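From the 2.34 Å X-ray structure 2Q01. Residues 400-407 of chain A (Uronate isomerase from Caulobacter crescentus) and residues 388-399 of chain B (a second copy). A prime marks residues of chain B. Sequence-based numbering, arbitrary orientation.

Chain A (400-407) REQVTETA
Chain B (388-399) WFHDSPEGMMRF

The carboxylate of Glu405 binds the first turn of a helix in the other chain. Its OE1 accepts from Ser392′ OG at 2.6 Å and its OE2 from Glu394′ N at 3.1 Å, with an N-H...O angle of 166°. Ser392′, the N-cap residue, serves twice: chi1 p (65°) lets OG donate to Glu405 while accepting from Gly395′ N (OG to N, 3.3 Å). First-turn amides lack intrahelical acceptors, so an anionic side chain suits this site. Pro393′, whose nitrogen has no hydrogen, packs its CD 3.4 Å from Glu405 OE2.

Helix 400-407 and helix 393-399 run at 133° between N-to-C directions, their axes approaching to 9.8 Å. The first is kinked: the N atoms of Glu405 and Thr406 lack bonds to the turn before, although Thr406 N bonds weakly to Val403 O (3.4 Å). Phi/psi is -65/-27 at Glu405, -172/156 at extended Ser392′ and -44/-54 at Pro393′. CA atoms pair Glu401 with Glu394′ (6.7 Å), Glu405 with Ser392′ (7.3 Å) and Thr406 with Phe389′ (6.4 Å).

Glu405 points its CA-to-CB bond toward chain B and extends as m, t (-76°, 179°), with chi3 -32°; it is the residue most covered by the other stretch, 97 of the 405 Å² buried in total. Arg398′ (m, t, m, chi4 -91°) brings NH2 to Glu401 O at 3.2 Å and 165°, near the guanidinium plane, while Gln402 CG lies over one face, 3.5 Å from NH2. A water links Arg398′ NH1 (2.6 Å) to Glu405 OE1 (2.7 Å), accepting from the former and donating to the latter.

Van der Waals packing completes the contact. Thr406 (chi1 -53°) sets CG2 3.5 Å from CD2 of Phe389′ (chi1 -58°, chi2 99°), approaching the ring obliquely. Buried Glu394′ (chi1 -116°, between wells) places CG 3.4 Å from Glu401 O.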

# COMPACT_ATOMS: atom_id res chain seq x y z
N ARG A 400 6.70 9.29 -6.02
CA ARG A 400 7.53 10.32 -5.40
C ARG A 400 7.41 10.33 -3.88
O ARG A 400 8.42 10.49 -3.18
CB ARG A 400 7.19 11.71 -5.96
CG ARG A 400 7.59 11.93 -7.42
CD ARG A 400 9.11 11.93 -7.61
NE ARG A 400 9.50 11.94 -9.02
CZ ARG A 400 10.74 11.72 -9.46
NH1 ARG A 400 10.99 11.76 -10.77
NH2 ARG A 400 11.73 11.46 -8.61
N GLU A 401 6.20 10.14 -3.37
CA GLU A 401 5.93 10.12 -1.92
C GLU A 401 6.49 8.90 -1.19
O GLU A 401 6.66 8.94 0.03
CB GLU A 401 4.43 10.24 -1.64
CG GLU A 401 3.87 11.65 -1.72
CD GLU A 401 2.34 11.69 -1.55
OE1 GLU A 401 1.66 10.72 -1.95
OE2 GLU A 401 1.83 12.71 -1.04
N GLN A 402 6.77 7.82 -1.91
CA GLN A 402 7.19 6.56 -1.28
C GLN A 402 8.64 6.16 -1.53
O GLN A 402 9.24 5.42 -0.73
CB GLN A 402 6.22 5.43 -1.65
CG GLN A 402 4.84 5.65 -1.06
CD GLN A 402 3.76 4.82 -1.68
OE1 GLN A 402 2.58 5.16 -1.59
NE2 GLN A 402 4.14 3.71 -2.31
N VAL A 403 9.22 6.68 -2.61
CA VAL A 403 10.58 6.37 -3.03
C VAL A 403 11.63 7.36 -2.49
O VAL A 403 12.71 6.94 -2.06
CB VAL A 403 10.65 6.28 -4.57
CG1 VAL A 403 12.04 6.56 -5.13
CG2 VAL A 403 10.12 4.93 -5.03
N THR A 404 11.30 8.66 -2.50
CA THR A 404 12.26 9.75 -2.23
C THR A 404 12.99 9.67 -0.90
O THR A 404 14.19 9.93 -0.83
CB THR A 404 11.59 11.14 -2.34
OG1 THR A 404 10.94 11.27 -3.61
CG2 THR A 404 12.62 12.25 -2.22
N GLU A 405 12.27 9.31 0.16
CA GLU A 405 12.83 9.35 1.51
C GLU A 405 13.99 8.41 1.77
O GLU A 405 14.85 8.70 2.60
CB GLU A 405 11.73 9.19 2.54
CG GLU A 405 10.91 10.48 2.69
CD GLU A 405 9.78 10.39 3.69
OE1 GLU A 405 9.21 9.29 3.86
OE2 GLU A 405 9.47 11.43 4.31
N THR A 406 14.04 7.30 1.03
CA THR A 406 15.12 6.33 1.17
C THR A 406 16.11 6.37 0.00
O THR A 406 17.33 6.28 0.20
CB THR A 406 14.56 4.90 1.33
OG1 THR A 406 13.60 4.88 2.39
CG2 THR A 406 15.67 3.92 1.65
N ALA A 407 15.59 6.51 -1.21
CA ALA A 407 16.40 6.44 -2.41
C ALA A 407 16.92 7.81 -2.84
O ALA A 407 17.99 7.92 -3.42
CB ALA A 407 15.61 5.81 -3.53
N TRP B 388 12.33 2.75 11.10
CA TRP B 388 13.48 2.67 10.19
C TRP B 388 13.35 3.58 8.97
O TRP B 388 13.57 4.79 9.06
CB TRP B 388 13.72 1.22 9.75
CG TRP B 388 15.13 0.86 9.43
CD1 TRP B 388 16.07 1.62 8.80
CD2 TRP B 388 15.75 -0.40 9.69
NE1 TRP B 388 17.24 0.93 8.67
CE2 TRP B 388 17.07 -0.33 9.20
CE3 TRP B 388 15.32 -1.60 10.28
CZ2 TRP B 388 17.97 -1.39 9.30
CZ3 TRP B 388 16.21 -2.65 10.38
CH2 TRP B 388 17.52 -2.54 9.89
N PHE B 389 13.01 2.98 7.83
CA PHE B 389 12.85 3.70 6.57
C PHE B 389 11.57 4.52 6.56
O PHE B 389 11.45 5.49 5.81
CB PHE B 389 12.84 2.71 5.40
CG PHE B 389 14.07 1.86 5.31
CD1 PHE B 389 14.08 0.55 5.81
CD2 PHE B 389 15.24 2.35 4.74
CE1 PHE B 389 15.22 -0.23 5.73
CE2 PHE B 389 16.39 1.57 4.66
CZ PHE B 389 16.38 0.28 5.15
N HIS B 390 10.61 4.12 7.39
CA HIS B 390 9.31 4.77 7.49
C HIS B 390 9.25 5.76 8.65
O HIS B 390 8.23 6.38 8.90
CB HIS B 390 8.21 3.73 7.59
CG HIS B 390 8.38 2.57 6.66
ND1 HIS B 390 8.36 2.70 5.29
CD2 HIS B 390 8.59 1.25 6.90
CE1 HIS B 390 8.55 1.52 4.73
NE2 HIS B 390 8.68 0.62 5.69
N ASP B 391 10.37 5.89 9.36
CA ASP B 391 10.56 6.92 10.36
C ASP B 391 10.93 8.22 9.62
O ASP B 391 12.11 8.56 9.45
CB ASP B 391 11.64 6.46 11.35
CG ASP B 391 12.08 7.54 12.32
OD1 ASP B 391 11.26 8.38 12.75
OD2 ASP B 391 13.29 7.55 12.66
N SER B 392 9.89 8.93 9.18
CA SER B 392 10.03 10.02 8.22
C SER B 392 8.68 10.75 8.06
O SER B 392 7.64 10.15 8.34
CB SER B 392 10.48 9.44 6.88
OG SER B 392 9.49 8.59 6.33
N PRO B 393 8.70 12.04 7.64
CA PRO B 393 7.48 12.83 7.41
C PRO B 393 6.34 12.11 6.67
O PRO B 393 5.22 12.05 7.18
CB PRO B 393 7.99 14.01 6.58
CG PRO B 393 9.36 14.23 7.09
CD PRO B 393 9.91 12.86 7.40
N GLU B 394 6.63 11.56 5.49
CA GLU B 394 5.65 10.77 4.74
C GLU B 394 5.26 9.45 5.41
O GLU B 394 4.13 9.01 5.30
CB GLU B 394 6.13 10.52 3.30
CG GLU B 394 5.27 11.17 2.23
CD GLU B 394 5.40 12.68 2.17
OE1 GLU B 394 6.46 13.17 1.75
OE2 GLU B 394 4.42 13.37 2.53
N GLY B 395 6.21 8.84 6.11
CA GLY B 395 6.00 7.54 6.74
C GLY B 395 5.14 7.62 7.99
O GLY B 395 4.20 6.84 8.15
N MET B 396 5.45 8.57 8.86
CA MET B 396 4.68 8.77 10.08
C MET B 396 3.24 9.17 9.76
O MET B 396 2.30 8.76 10.44
CB MET B 396 5.33 9.83 10.97
CG MET B 396 6.82 9.62 11.20
SD MET B 396 7.60 11.00 12.05
CE MET B 396 9.06 10.21 12.71
N MET B 397 3.08 9.98 8.71
CA MET B 397 1.76 10.41 8.28
C MET B 397 0.95 9.23 7.77
O MET B 397 -0.22 9.10 8.12
CB MET B 397 1.87 11.49 7.19
CG MET B 397 0.55 12.17 6.82
SD MET B 397 -0.18 13.19 8.12
CE MET B 397 1.06 14.47 8.33
N ARG B 398 1.58 8.38 6.96
CA ARG B 398 0.93 7.17 6.44
C ARG B 398 0.50 6.23 7.57
O ARG B 398 -0.61 5.69 7.54
CB ARG B 398 1.82 6.44 5.45
CG ARG B 398 1.78 7.02 4.05
CD ARG B 398 2.35 6.06 3.02
NE ARG B 398 3.78 5.81 3.22
CZ ARG B 398 4.76 6.51 2.65
NH1 ARG B 398 6.03 6.19 2.89
NH2 ARG B 398 4.47 7.53 1.85
N PHE B 399 1.37 6.06 8.56
CA PHE B 399 1.03 5.35 9.78
C PHE B 399 -0.26 5.92 10.39
O PHE B 399 -1.23 5.19 10.53
CB PHE B 399 2.19 5.39 10.78
CG PHE B 399 1.90 4.72 12.09
CD1 PHE B 399 1.58 5.47 13.22
CD2 PHE B 399 1.93 3.34 12.20
CE1 PHE B 399 1.30 4.85 14.44
CE2 PHE B 399 1.66 2.71 13.42
CZ PHE B 399 1.34 3.47 14.53
O HOH W 1 8.47 7.05 2.47